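Long-range contacts in cytochrome P450 (Rhodococcus erythropolis, PDB 3WEC), which hydroxylates the quinoline nitrogen of aurachin alkaloids at its heme, a step needed for their antibiotic activity: residues F156-L161 with A253-T258; T103-H108 with R356-C361; D25-Y30 with L327-N332. All coordinates share one frame; numbering follows the deposited sequence.

Interaction 1: F156-L161 with A253-T258. With HEM (protoporphyrin IX containing Fe), chain B.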
loop_
_atom_site.group_PDB
_atom_site.type_symbol
_atom_site.label_atom_id
_atom_site.label_comp_id
_atom_site.label_asym_id
_atom_site.label_seq_id
_atom_site.Cartn_x
_atom_site.Cartn_y
_atom_site.Cartn_z
ATOM N N PHE A 156 -5.184 13.535 2.141
ATOM C CA PHE A 156 -4.018 13.959 1.376
ATOM C C PHE A 156 -3.870 13.116 0.059
ATOM O O PHE A 156 -3.953 13.662 -1.048
ATOM C CB PHE A 156 -2.778 14.068 2.322
ATOM C CG PHE A 156 -1.469 14.252 1.619
ATOM C CD1 PHE A 156 -1.335 15.134 0.555
ATOM C CD2 PHE A 156 -0.356 13.497 2.016
ATOM C CE1 PHE A 156 -0.119 15.286 -0.101
ATOM C CE2 PHE A 156 0.849 13.639 1.380
ATOM C CZ PHE A 156 0.973 14.536 0.310
ATOM N N PRO A 157 -3.726 11.775 0.149
ATOM C CA PRO A 157 -3.734 11.027 -1.116
ATOM C C PRO A 157 -5.016 11.136 -1.966
ATOM O O PRO A 157 -4.939 11.050 -3.208
ATOM C CB PRO A 157 -3.536 9.561 -0.648
ATOM C CG PRO A 157 -4.029 9.588 0.765
ATOM C CD PRO A 157 -3.456 10.878 1.276
ATOM N N VAL A 158 -6.184 11.297 -1.332
ATOM C CA VAL A 158 -7.431 11.502 -2.095
ATOM C C VAL A 158 -7.342 12.791 -2.926
ATOM O O VAL A 158 -7.801 12.833 -4.060
ATOM C CB VAL A 158 -8.724 11.567 -1.205
ATOM C CG1 VAL A 158 -9.881 12.187 -2.009
ATOM C CG2 VAL A 158 -9.121 10.179 -0.685
ATOM N N GLU A 159 -6.764 13.847 -2.369
ATOM C CA GLU A 159 -6.676 15.076 -3.101
ATOM C C GLU A 159 -5.688 14.883 -4.238
ATOM O O GLU A 159 -5.975 15.265 -5.380
ATOM C CB GLU A 159 -6.300 16.239 -2.183
ATOM C CG GLU A 159 -6.597 17.633 -2.729
ATOM C CD GLU A 159 -7.988 17.787 -3.369
ATOM O OE1 GLU A 159 -8.725 16.774 -3.530
ATOM O OE2 GLU A 159 -8.353 18.936 -3.727
ATOM N N VAL A 160 -4.565 14.218 -3.955
ATOM C CA VAL A 160 -3.513 14.065 -4.974
ATOM C C VAL A 160 -3.948 13.214 -6.179
ATOM O O VAL A 160 -3.700 13.575 -7.359
ATOM C CB VAL A 160 -2.203 13.485 -4.386
ATOM C CG1 VAL A 160 -1.193 13.232 -5.492
ATOM C CG2 VAL A 160 -1.575 14.433 -3.350
ATOM N N LEU A 161 -4.586 12.088 -5.878
ATOM C CA LEU A 161 -5.040 11.174 -6.884
ATOM C C LEU A 161 -6.156 11.758 -7.737
ATOM O O LEU A 161 -6.166 11.579 -8.968
ATOM C CB LEU A 161 -5.450 9.845 -6.241
ATOM C CG LEU A 161 -4.259 9.083 -5.630
ATOM C CD1 LEU A 161 -4.701 7.926 -4.755
ATOM C CD2 LEU A 161 -3.370 8.572 -6.758
ATOM N N ALA A 253 -5.008 1.294 -4.664
ATOM C CA ALA A 253 -3.604 1.139 -4.418
ATOM C C ALA A 253 -2.976 2.274 -3.647
ATOM O O ALA A 253 -2.341 2.021 -2.645
ATOM C CB ALA A 253 -2.815 0.762 -5.725
ATOM N N GLY A 254 -3.230 3.516 -4.006
ATOM C CA GLY A 254 -2.514 4.659 -3.377
ATOM C C GLY A 254 -3.120 5.320 -2.148
ATOM O O GLY A 254 -2.542 6.268 -1.578
ATOM N N GLN A 255 -4.277 4.843 -1.721
ATOM C CA GLN A 255 -4.927 5.448 -0.564
ATOM C C GLN A 255 -4.392 4.960 0.800
ATOM O O GLN A 255 -3.789 5.714 1.519
ATOM C CB GLN A 255 -6.429 5.181 -0.616
ATOM C CG GLN A 255 -7.251 6.090 -1.499
ATOM C CD GLN A 255 -8.774 5.865 -1.272
ATOM O OE1 GLN A 255 -9.446 4.991 -1.927
ATOM N NE2 GLN A 255 -9.298 6.603 -0.335
ATOM N N GLU A 256 -4.638 3.695 1.170
ATOM C CA GLU A 256 -4.348 3.283 2.546
ATOM C C GLU A 256 -2.876 3.055 2.787
ATOM O O GLU A 256 -2.428 3.216 3.907
ATOM C CB GLU A 256 -5.180 2.070 3.008
ATOM C CG GLU A 256 -6.317 2.490 3.944
ATOM C CD GLU A 256 -7.309 1.382 4.156
ATOM O OE1 GLU A 256 -6.958 0.207 3.842
ATOM O OE2 GLU A 256 -8.451 1.674 4.619
ATOM N N THR A 257 -2.146 2.685 1.743
ATOM C CA THR A 257 -0.696 2.617 1.810
ATOM C C THR A 257 -0.138 4.000 2.209
ATOM O O THR A 257 0.726 4.079 3.065
ATOM C CB THR A 257 -0.059 2.228 0.442
ATOM O OG1 THR A 257 -0.617 3.061 -0.602
ATOM C CG2 THR A 257 -0.317 0.786 0.147
ATOM N N THR A 258 -0.643 5.069 1.584
ATOM C CA THR A 258 -0.139 6.427 1.826
ATOM C C THR A 258 -0.697 6.929 3.162
ATOM O O THR A 258 0.065 7.433 3.997
ATOM C CB THR A 258 -0.530 7.434 0.703
ATOM O OG1 THR A 258 -0.212 6.913 -0.591
ATOM C CG2 THR A 258 0.113 8.789 0.890
HETATM C CHA HEM B . 2.051 -2.687 -5.959
HETATM C CHB HEM B . 3.554 -0.881 -1.580
HETATM C CHC HEM B . 1.951 3.579 -2.862
HETATM C CHD HEM B . 0.257 1.669 -7.218
HETATM C C1A HEM B . 2.546 -2.498 -4.614
HETATM C C2A HEM B . 2.987 -3.669 -3.787
HETATM C C3A HEM B . 3.423 -3.112 -2.528
HETATM C C4A HEM B . 3.177 -1.681 -2.692
HETATM C CMA HEM B . 3.986 -3.871 -1.304
HETATM C CAA HEM B . 3.072 -5.174 -4.073
HETATM C CBA HEM B . 4.459 -5.333 -4.724
HETATM C CGA HEM B . 4.859 -6.815 -4.863
HETATM O O1A HEM B . 3.989 -7.734 -4.920
HETATM O O2A HEM B . 6.089 -7.085 -4.970
HETATM C C1B HEM B . 3.208 0.538 -1.574
HETATM C C2B HEM B . 3.678 1.353 -0.457
HETATM C C3B HEM B . 3.164 2.636 -0.852
HETATM C C4B HEM B . 2.484 2.432 -2.126
HETATM C CMB HEM B . 4.420 1.006 0.804
HETATM C CAB HEM B . 3.351 3.864 -0.036
HETATM C CBB HEM B . 2.337 4.670 0.150
HETATM C C1C HEM B . 1.384 3.460 -4.188
HETATM C C2C HEM B . 0.667 4.558 -4.837
HETATM C C3C HEM B . 0.178 3.963 -6.100
HETATM C C4C HEM B . 0.595 2.575 -6.133
HETATM C CMC HEM B . 0.505 5.942 -4.273
HETATM C CAC HEM B . -0.653 4.585 -7.182
HETATM C CBC HEM B . -0.859 5.881 -7.258
HETATM C C1D HEM B . 0.553 0.231 -7.233
HETATM C C2D HEM B . 0.294 -0.558 -8.434
HETATM C C3D HEM B . 0.816 -1.891 -8.077
HETATM C C4D HEM B . 1.377 -1.662 -6.735
HETATM C CMD HEM B . -0.426 -0.114 -9.687
HETATM C CAD HEM B . 0.788 -3.152 -8.892
HETATM C CBD HEM B . 2.175 -3.261 -9.570
HETATM C CGD HEM B . 2.307 -4.463 -10.444
HETATM O O1D HEM B . 3.002 -4.328 -11.491
HETATM O O2D HEM B . 1.721 -5.544 -10.108
HETATM N NA HEM B . 2.758 -1.193 -4.000
HETATM N NB HEM B . 2.559 1.163 -2.603
HETATM N NC HEM B . 1.403 2.273 -4.980
HETATM N ND HEM B . 1.244 -0.406 -6.243
HETATM FE FE HEM B . 1.785 0.476 -4.417
HETATM O O HOH W 1 -0.188 0.046 -2.982
#
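Pro-157 and Thr-258 lie side by side and point opposite ways. CB and CG of the proline ring come alongside Thr-258 CB, with CG2 nearby. Pro-157 CB lies 3.9 Å from Thr-258 CB, and the same carbon is 3.6 Å from Gly-254 O. That carbonyl already accepts a bond from Thr-258 OG1 at 2.6 Å. With chi1 at -50°, OG1 stands anti to the carbonyl carbon, which folds the hydroxyl back onto the preceding turn, while CG2 is left near the proline. Leu-161 packs with both branches: CD1 lies on the backbone of Gly-254, 4.0 Å from its C, and CD2 touches the vinyl carbon CBC of HEM. The Val-158 CG2 methyl meets the side-chain end of Gln-255 at a slant. Gly-254 also meets the heme, its CA 3.4 Å from HEM CMC. On the heme side, Ala-253 O accepts a bond from Thr-257 OG1 and another from the water that binds the iron. The N atoms of Gln-255 and Thr-258 lack the bond to the turn before, which fits the kinked Ala-Gly-x-Glu-Thr segment of the long distal P450 helix. Ala-253 and Thr-257 also touch the bound aurachin intermediate. The two segments run nearly antiparallel, their axes 8.9 Å apart at an angle of 153°. Helix 364-381 meets Phe-156 and Thr-258 through Met-370, helix 128-141 packs on Phe-156 and Val-160, and helix 172-182 covers Val-158.

Interaction 2: T103-H108 with R356-C361. With HEM (protoporphyrin IX containing Fe), chain B.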
loop_
_atom_site.group_PDB
_atom_site.type_symbol
_atom_site.label_atom_id
_atom_site.label_comp_id
_atom_site.label_asym_id
_atom_site.label_seq_id
_atom_site.Cartn_x
_atom_site.Cartn_y
_atom_site.Cartn_z
ATOM N N THR A 103 -1.692 -10.539 -11.761
ATOM C CA THR A 103 -1.461 -11.385 -12.921
ATOM C C THR A 103 0.028 -11.468 -13.255
ATOM O O THR A 103 0.848 -10.712 -12.741
ATOM C CB THR A 103 -2.295 -10.932 -14.144
ATOM O OG1 THR A 103 -2.155 -11.897 -15.196
ATOM C CG2 THR A 103 -1.891 -9.528 -14.654
ATOM N N ASP A 104 0.353 -12.404 -14.127
ATOM C CA ASP A 104 1.724 -12.732 -14.462
ATOM C C ASP A 104 1.880 -12.496 -15.937
ATOM O O ASP A 104 0.884 -12.373 -16.639
ATOM C CB ASP A 104 1.975 -14.218 -14.179
ATOM C CG ASP A 104 1.430 -14.654 -12.839
ATOM O OD1 ASP A 104 1.514 -13.842 -11.877
ATOM O OD2 ASP A 104 0.925 -15.801 -12.758
ATOM N N PRO A 105 3.128 -12.419 -16.414
ATOM C CA PRO A 105 3.391 -12.431 -17.845
ATOM C C PRO A 105 2.639 -13.549 -18.568
ATOM O O PRO A 105 2.414 -14.606 -17.988
ATOM C CB PRO A 105 4.898 -12.660 -17.901
ATOM C CG PRO A 105 5.388 -11.918 -16.709
ATOM C CD PRO A 105 4.374 -12.244 -15.640
ATOM N N PRO A 106 2.246 -13.316 -19.832
ATOM C CA PRO A 106 2.513 -12.095 -20.604
ATOM C C PRO A 106 1.479 -10.976 -20.414
ATOM O O PRO A 106 1.749 -9.837 -20.792
ATOM C CB PRO A 106 2.509 -12.594 -22.049
ATOM C CG PRO A 106 1.560 -13.742 -22.033
ATOM C CD PRO A 106 1.578 -14.343 -20.652
ATOM N N GLU A 107 0.321 -11.299 -19.831
ATOM C CA GLU A 107 -0.707 -10.289 -19.499
ATOM C C GLU A 107 -0.207 -9.157 -18.637
ATOM O O GLU A 107 -0.488 -8.000 -18.946
ATOM C CB GLU A 107 -1.966 -10.869 -18.836
ATOM C CG GLU A 107 -1.793 -12.156 -18.040
ATOM C CD GLU A 107 -2.292 -13.377 -18.797
ATOM O OE1 GLU A 107 -3.031 -13.187 -19.783
ATOM O OE2 GLU A 107 -1.950 -14.513 -18.397
ATOM N N HIS A 108 0.536 -9.476 -17.575
ATOM C CA HIS A 108 0.958 -8.419 -16.643
ATOM C C HIS A 108 1.882 -7.513 -17.392
ATOM O O HIS A 108 1.767 -6.299 -17.280
ATOM C CB HIS A 108 1.665 -8.951 -15.392
ATOM C CG HIS A 108 2.526 -7.908 -14.711
ATOM N ND1 HIS A 108 3.827 -7.689 -15.067
ATOM C CD2 HIS A 108 2.230 -6.995 -13.736
ATOM C CE1 HIS A 108 4.327 -6.703 -14.308
ATOM N NE2 HIS A 108 3.337 -6.275 -13.498
ATOM N N ARG A 356 9.687 -6.135 -4.921
ATOM C CA ARG A 356 10.899 -6.158 -5.768
ATOM C C ARG A 356 10.596 -6.953 -7.043
ATOM O O ARG A 356 9.768 -7.887 -7.030
ATOM C CB ARG A 356 12.087 -6.812 -5.031
ATOM C CG ARG A 356 13.216 -5.859 -4.592
ATOM C CD ARG A 356 13.036 -5.489 -3.147
ATOM N NE ARG A 356 14.035 -4.621 -2.535
ATOM C CZ ARG A 356 15.085 -5.072 -1.854
ATOM N NH1 ARG A 356 15.300 -6.381 -1.789
ATOM N NH2 ARG A 356 15.934 -4.227 -1.266
ATOM N N GLY A 357 11.235 -6.577 -8.144
ATOM C CA GLY A 357 10.989 -7.228 -9.399
ATOM C C GLY A 357 9.885 -6.588 -10.199
ATOM O O GLY A 357 9.662 -5.368 -10.099
ATOM N N ILE A 358 9.196 -7.415 -10.996
ATOM C CA ILE A 358 8.336 -6.924 -12.073
ATOM C C ILE A 358 7.132 -6.220 -11.490
ATOM O O ILE A 358 6.622 -5.334 -12.132
ATOM C CB ILE A 358 7.876 -8.013 -13.096
ATOM C CG1 ILE A 358 7.301 -9.243 -12.371
ATOM C CG2 ILE A 358 9.032 -8.391 -14.053
ATOM C CD1 ILE A 358 6.649 -10.280 -13.248
ATOM N N HIS A 359 6.746 -6.574 -10.257
ATOM C CA HIS A 359 5.600 -5.959 -9.601
ATOM C C HIS A 359 6.000 -4.838 -8.680
ATOM O O HIS A 359 5.173 -4.332 -7.955
ATOM C CB HIS A 359 4.745 -6.993 -8.843
ATOM C CG HIS A 359 4.170 -8.108 -9.705
ATOM N ND1 HIS A 359 3.022 -7.985 -10.397
ATOM C CD2 HIS A 359 4.658 -9.391 -9.988
ATOM C CE1 HIS A 359 2.730 -9.136 -11.002
ATOM N NE2 HIS A 359 3.745 -9.997 -10.768
ATOM N N HIS A 360 7.274 -4.439 -8.682
ATOM C CA HIS A 360 7.680 -3.282 -7.861
ATOM C C HIS A 360 6.689 -2.147 -7.892
ATOM O O HIS A 360 6.302 -1.683 -8.961
ATOM C CB HIS A 360 8.972 -2.720 -8.336
ATOM C CG HIS A 360 9.547 -1.691 -7.420
ATOM N ND1 HIS A 360 9.465 -0.372 -7.679
ATOM C CD2 HIS A 360 10.246 -1.821 -6.222
ATOM C CE1 HIS A 360 10.092 0.316 -6.705
ATOM N NE2 HIS A 360 10.578 -0.581 -5.809
ATOM N N CYS A 361 6.253 -1.691 -6.722
ATOM C CA CYS A 361 5.157 -0.696 -6.674
ATOM C C CYS A 361 5.135 0.389 -7.763
ATOM O O CYS A 361 5.693 1.396 -7.566
ATOM C CB CYS A 361 5.192 0.088 -5.386
ATOM S SG CYS A 361 3.779 1.290 -5.362
HETATM C CHA HEM B . 2.051 -2.687 -5.959
HETATM C CHB HEM B . 3.554 -0.881 -1.580
HETATM C CHC HEM B . 1.951 3.579 -2.862
HETATM C CHD HEM B . 0.257 1.669 -7.218
HETATM C C1A HEM B . 2.546 -2.498 -4.614
HETATM C C2A HEM B . 2.987 -3.669 -3.787
HETATM C C3A HEM B . 3.423 -3.112 -2.528
HETATM C C4A HEM B . 3.177 -1.681 -2.692
HETATM C CMA HEM B . 3.986 -3.871 -1.304
HETATM C CAA HEM B . 3.072 -5.174 -4.073
HETATM C CBA HEM B . 4.459 -5.333 -4.724
HETATM C CGA HEM B . 4.859 -6.815 -4.863
HETATM O O1A HEM B . 3.989 -7.734 -4.920
HETATM O O2A HEM B . 6.089 -7.085 -4.970
HETATM C C1B HEM B . 3.208 0.538 -1.574
HETATM C C2B HEM B . 3.678 1.353 -0.457
HETATM C C3B HEM B . 3.164 2.636 -0.852
HETATM C C4B HEM B . 2.484 2.432 -2.126
HETATM C CMB HEM B . 4.420 1.006 0.804
HETATM C CAB HEM B . 3.351 3.864 -0.036
HETATM C CBB HEM B . 2.337 4.670 0.150
HETATM C C1C HEM B . 1.384 3.460 -4.188
HETATM C C2C HEM B . 0.667 4.558 -4.837
HETATM C C3C HEM B . 0.178 3.963 -6.100
HETATM C C4C HEM B . 0.595 2.575 -6.133
HETATM C CMC HEM B . 0.505 5.942 -4.273
HETATM C CAC HEM B . -0.653 4.585 -7.182
HETATM C CBC HEM B . -0.859 5.881 -7.258
HETATM C C1D HEM B . 0.553 0.231 -7.233
HETATM C C2D HEM B . 0.294 -0.558 -8.434
HETATM C C3D HEM B . 0.816 -1.891 -8.077
HETATM C C4D HEM B . 1.377 -1.662 -6.735
HETATM C CMD HEM B . -0.426 -0.114 -9.687
HETATM C CAD HEM B . 0.788 -3.152 -8.892
HETATM C CBD HEM B . 2.175 -3.261 -9.570
HETATM C CGD HEM B . 2.307 -4.463 -10.444
HETATM O O1D HEM B . 3.002 -4.328 -11.491
HETATM O O2D HEM B . 1.721 -5.544 -10.108
HETATM N NA HEM B . 2.758 -1.193 -4.000
HETATM N NB HEM B . 2.559 1.163 -2.603
HETATM N NC HEM B . 1.403 2.273 -4.980
HETATM N ND HEM B . 1.244 -0.406 -6.243
HETATM FE FE HEM B . 1.785 0.476 -4.417
HETATM O O HOH W 1 -0.188 0.046 -2.982
#
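His-359 places its CE1 over one face of the His-108 ring, 3.4 Å above the plane and displaced toward the rim. The rings meet obliquely, with planes at 50° and centroids 4.3 Å apart. Both imidazoles serve one heme propionate. His-108 NE2 donates to HEM O1D at 2.8 Å, and His-359 ND1 donates to HEM O2D in a similarly straight bond. Each oxygen of the carboxylate thus has its own N-H donor, which helps fix the rotation of the group. CG of His-108 is anti to its backbone N (chi1 159°), carrying the ring toward the propionate. Thr-103 O lies in the plane of the His-359 ring at its edge, 3.0 Å from CE1. Ile-358 O lies near the plane of the His-108 ring, close to its CE1. Farther out, Pro-105 CD and Ile-358 CD1 meet tip to tip at 3.8 Å. Lys-66, Arg-112 and Arg-305 also hydrogen-bond to the heme. Cys-361 SG binds the iron two residues after His-359. This is the P450 cysteine-ligand loop, with a propionate-binding histidine two positions before the cysteine, joined to the His-x-x-x-Arg motif of the C helix.

Interaction 3: D25-Y30 with L327-N332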
loop_
_atom_site.group_PDB
_atom_site.type_symbol
_atom_site.label_atom_id
_atom_site.label_comp_id
_atom_site.label_asym_id
_atom_site.label_seq_id
_atom_site.Cartn_x
_atom_site.Cartn_y
_atom_site.Cartn_z
ATOM N N ASP A 25 1.880 -4.632 18.214
ATOM C CA ASP A 25 3.330 -4.752 18.108
ATOM C C ASP A 25 3.659 -6.138 17.601
ATOM O O ASP A 25 3.491 -7.120 18.316
ATOM C CB ASP A 25 4.070 -4.455 19.421
ATOM C CG ASP A 25 5.587 -4.354 19.221
ATOM O OD1 ASP A 25 6.323 -4.329 20.227
ATOM O OD2 ASP A 25 6.045 -4.312 18.045
ATOM N N PRO A 26 4.090 -6.225 16.330
ATOM C CA PRO A 26 4.373 -7.523 15.757
ATOM C C PRO A 26 5.865 -7.836 15.689
ATOM O O PRO A 26 6.237 -8.991 15.481
ATOM C CB PRO A 26 3.771 -7.421 14.334
ATOM C CG PRO A 26 3.345 -6.015 14.146
ATOM C CD PRO A 26 3.871 -5.209 15.289
ATOM N N TYR A 27 6.704 -6.822 15.873
ATOM C CA TYR A 27 8.163 -6.955 15.700
ATOM C C TYR A 27 8.871 -7.949 16.624
ATOM O O TYR A 27 9.676 -8.745 16.149
ATOM C CB TYR A 27 8.836 -5.582 15.706
ATOM C CG TYR A 27 8.163 -4.695 14.697
ATOM C CD1 TYR A 27 8.435 -4.833 13.331
ATOM C CD2 TYR A 27 7.205 -3.760 15.103
ATOM C CE1 TYR A 27 7.794 -4.046 12.398
ATOM C CE2 TYR A 27 6.542 -2.975 14.172
ATOM C CZ TYR A 27 6.842 -3.115 12.823
ATOM O OH TYR A 27 6.183 -2.313 11.909
ATOM N N PRO A 28 8.579 -7.921 17.937
ATOM C CA PRO A 28 9.268 -8.954 18.728
ATOM C C PRO A 28 8.914 -10.367 18.255
ATOM O O PRO A 28 9.712 -11.291 18.464
ATOM C CB PRO A 28 8.760 -8.723 20.165
ATOM C CG PRO A 28 8.358 -7.282 20.192
ATOM C CD PRO A 28 7.867 -6.946 18.785
ATOM N N VAL A 29 7.739 -10.533 17.638
ATOM C CA VAL A 29 7.288 -11.846 17.167
ATOM C C VAL A 29 7.926 -12.157 15.821
ATOM O O VAL A 29 8.252 -13.309 15.531
ATOM C CB VAL A 29 5.747 -11.934 17.082
ATOM C CG1 VAL A 29 5.309 -13.250 16.445
ATOM C CG2 VAL A 29 5.115 -11.745 18.463
ATOM N N TYR A 30 8.092 -11.107 15.012
ATOM C CA TYR A 30 8.868 -11.156 13.776
ATOM C C TYR A 30 10.310 -11.516 14.091
ATOM O O TYR A 30 10.971 -12.189 13.302
ATOM C CB TYR A 30 8.859 -9.791 13.071
ATOM C CG TYR A 30 7.550 -9.356 12.400
ATOM C CD1 TYR A 30 7.284 -8.007 12.179
ATOM C CD2 TYR A 30 6.614 -10.276 11.961
ATOM C CE1 TYR A 30 6.123 -7.590 11.559
ATOM C CE2 TYR A 30 5.443 -9.861 11.326
ATOM C CZ TYR A 30 5.192 -8.516 11.129
ATOM O OH TYR A 30 4.004 -8.112 10.511
ATOM N N LEU A 327 6.753 -11.558 4.364
ATOM C CA LEU A 327 6.736 -10.541 5.439
ATOM C C LEU A 327 7.726 -9.417 5.223
ATOM O O LEU A 327 8.828 -9.426 5.779
ATOM C CB LEU A 327 7.008 -11.168 6.807
ATOM C CG LEU A 327 5.890 -11.584 7.766
ATOM C CD1 LEU A 327 4.563 -11.936 7.097
ATOM C CD2 LEU A 327 6.419 -12.742 8.581
ATOM N N LEU A 328 7.332 -8.465 4.395
ATOM C CA LEU A 328 8.102 -7.261 4.117
ATOM C C LEU A 328 8.591 -6.575 5.388
ATOM O O LEU A 328 9.753 -6.153 5.463
ATOM C CB LEU A 328 7.235 -6.297 3.311
ATOM C CG LEU A 328 6.461 -6.776 2.077
ATOM C CD1 LEU A 328 5.705 -5.584 1.529
ATOM C CD2 LEU A 328 7.381 -7.311 0.989
ATOM N N ALA A 329 7.704 -6.484 6.393
ATOM C CA ALA A 329 7.969 -5.793 7.648
ATOM C C ALA A 329 9.102 -6.486 8.442
ATOM O O ALA A 329 9.980 -5.807 8.997
ATOM C CB ALA A 329 6.693 -5.688 8.480
ATOM N N SER A 330 9.080 -7.818 8.462
ATOM C CA SER A 330 10.130 -8.635 9.070
ATOM C C SER A 330 11.499 -8.505 8.364
ATOM O O SER A 330 12.479 -8.112 8.988
ATOM C CB SER A 330 9.685 -10.094 9.108
ATOM O OG SER A 330 10.547 -10.841 9.897
ATOM N N GLY A 331 11.548 -8.808 7.071
ATOM C CA GLY A 331 12.765 -8.670 6.297
ATOM C C GLY A 331 13.422 -7.328 6.522
ATOM O O GLY A 331 14.590 -7.269 6.808
ATOM N N ASN A 332 12.655 -6.249 6.425
ATOM C CA ASN A 332 13.176 -4.897 6.623
ATOM C C ASN A 332 14.017 -4.698 7.892
ATOM O O ASN A 332 15.009 -3.939 7.869
ATOM C CB ASN A 332 12.036 -3.892 6.587
ATOM C CG ASN A 332 11.504 -3.660 5.169
ATOM O OD1 ASN A 332 12.094 -4.116 4.184
ATOM N ND2 ASN A 332 10.362 -2.985 5.066
#
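Tyr-30 holds CG anti to its carbonyl carbon (chi1 -72°), which sends the ring across the backbone of Ser-330. Ser-330 has OG anti to its own backbone N (chi1 -169°), which sets OG 3.7 Å from Tyr-30 CB. Separately, Ser-330 CB lies over one face of the tyrosine ring. The contact joins two helices of the P450 fold: helix 27-36 near the N-terminus, and the short helix 328-333, corresponding to K', that follows strand 323-326. The Tyr-30 ring is packed on both faces. Pro-26 O stands 3.4 Å above one, and Ser-330 N lies 4.1 Å above the opposite one, both displaced toward the rim. Tyr-27 CD1 lies at the ring's edge. Ala-329 CB comes in obliquely, 3.7 Å from Tyr-30 CE1. Leu-327, at the N-cap position of its helix, crosses the ring at a slant with CG 4.0 Å from Tyr-30 CE2. Tyr-27 adds a looser touch on Ala-329 CB. The two tyrosine hydroxyls point to other parts of the chain: Tyr-30 OH bonds to His-301, and Tyr-27 OH to Glu-297. Asn-332 O accepts from Arg-295, the arginine of the Glu-x-x-Arg motif of the K helix. Ser-330 OG lies 3.7 Å from Tyr-30 O. This buried hydroxyl is hydrogen-bonded instead to Arg-34 NH1 and Ala-50 O.

In the fold
Interactions 1 and 2 share the heme. Water 1 and Cys-361 bind the iron from opposite sides of the porphyrin: interaction 1 lies on the side of the water and the aurachin intermediate, while interaction 2 supplies the cysteine and grips a propionate. Their centres are about 22 Å apart and their nearest atoms about 7 Å. Most of interaction 3 is farther from the heme, its centre about 24 Å from interaction 1 and 25 Å from interaction 2, with nearest atoms about 9 and 6 Å away. The side chain of Ala-329 is about 10 Å from the heme, although Leu-328 touches it. Along the chain, interaction 1 is nested within the loops closed by the other two, which cross.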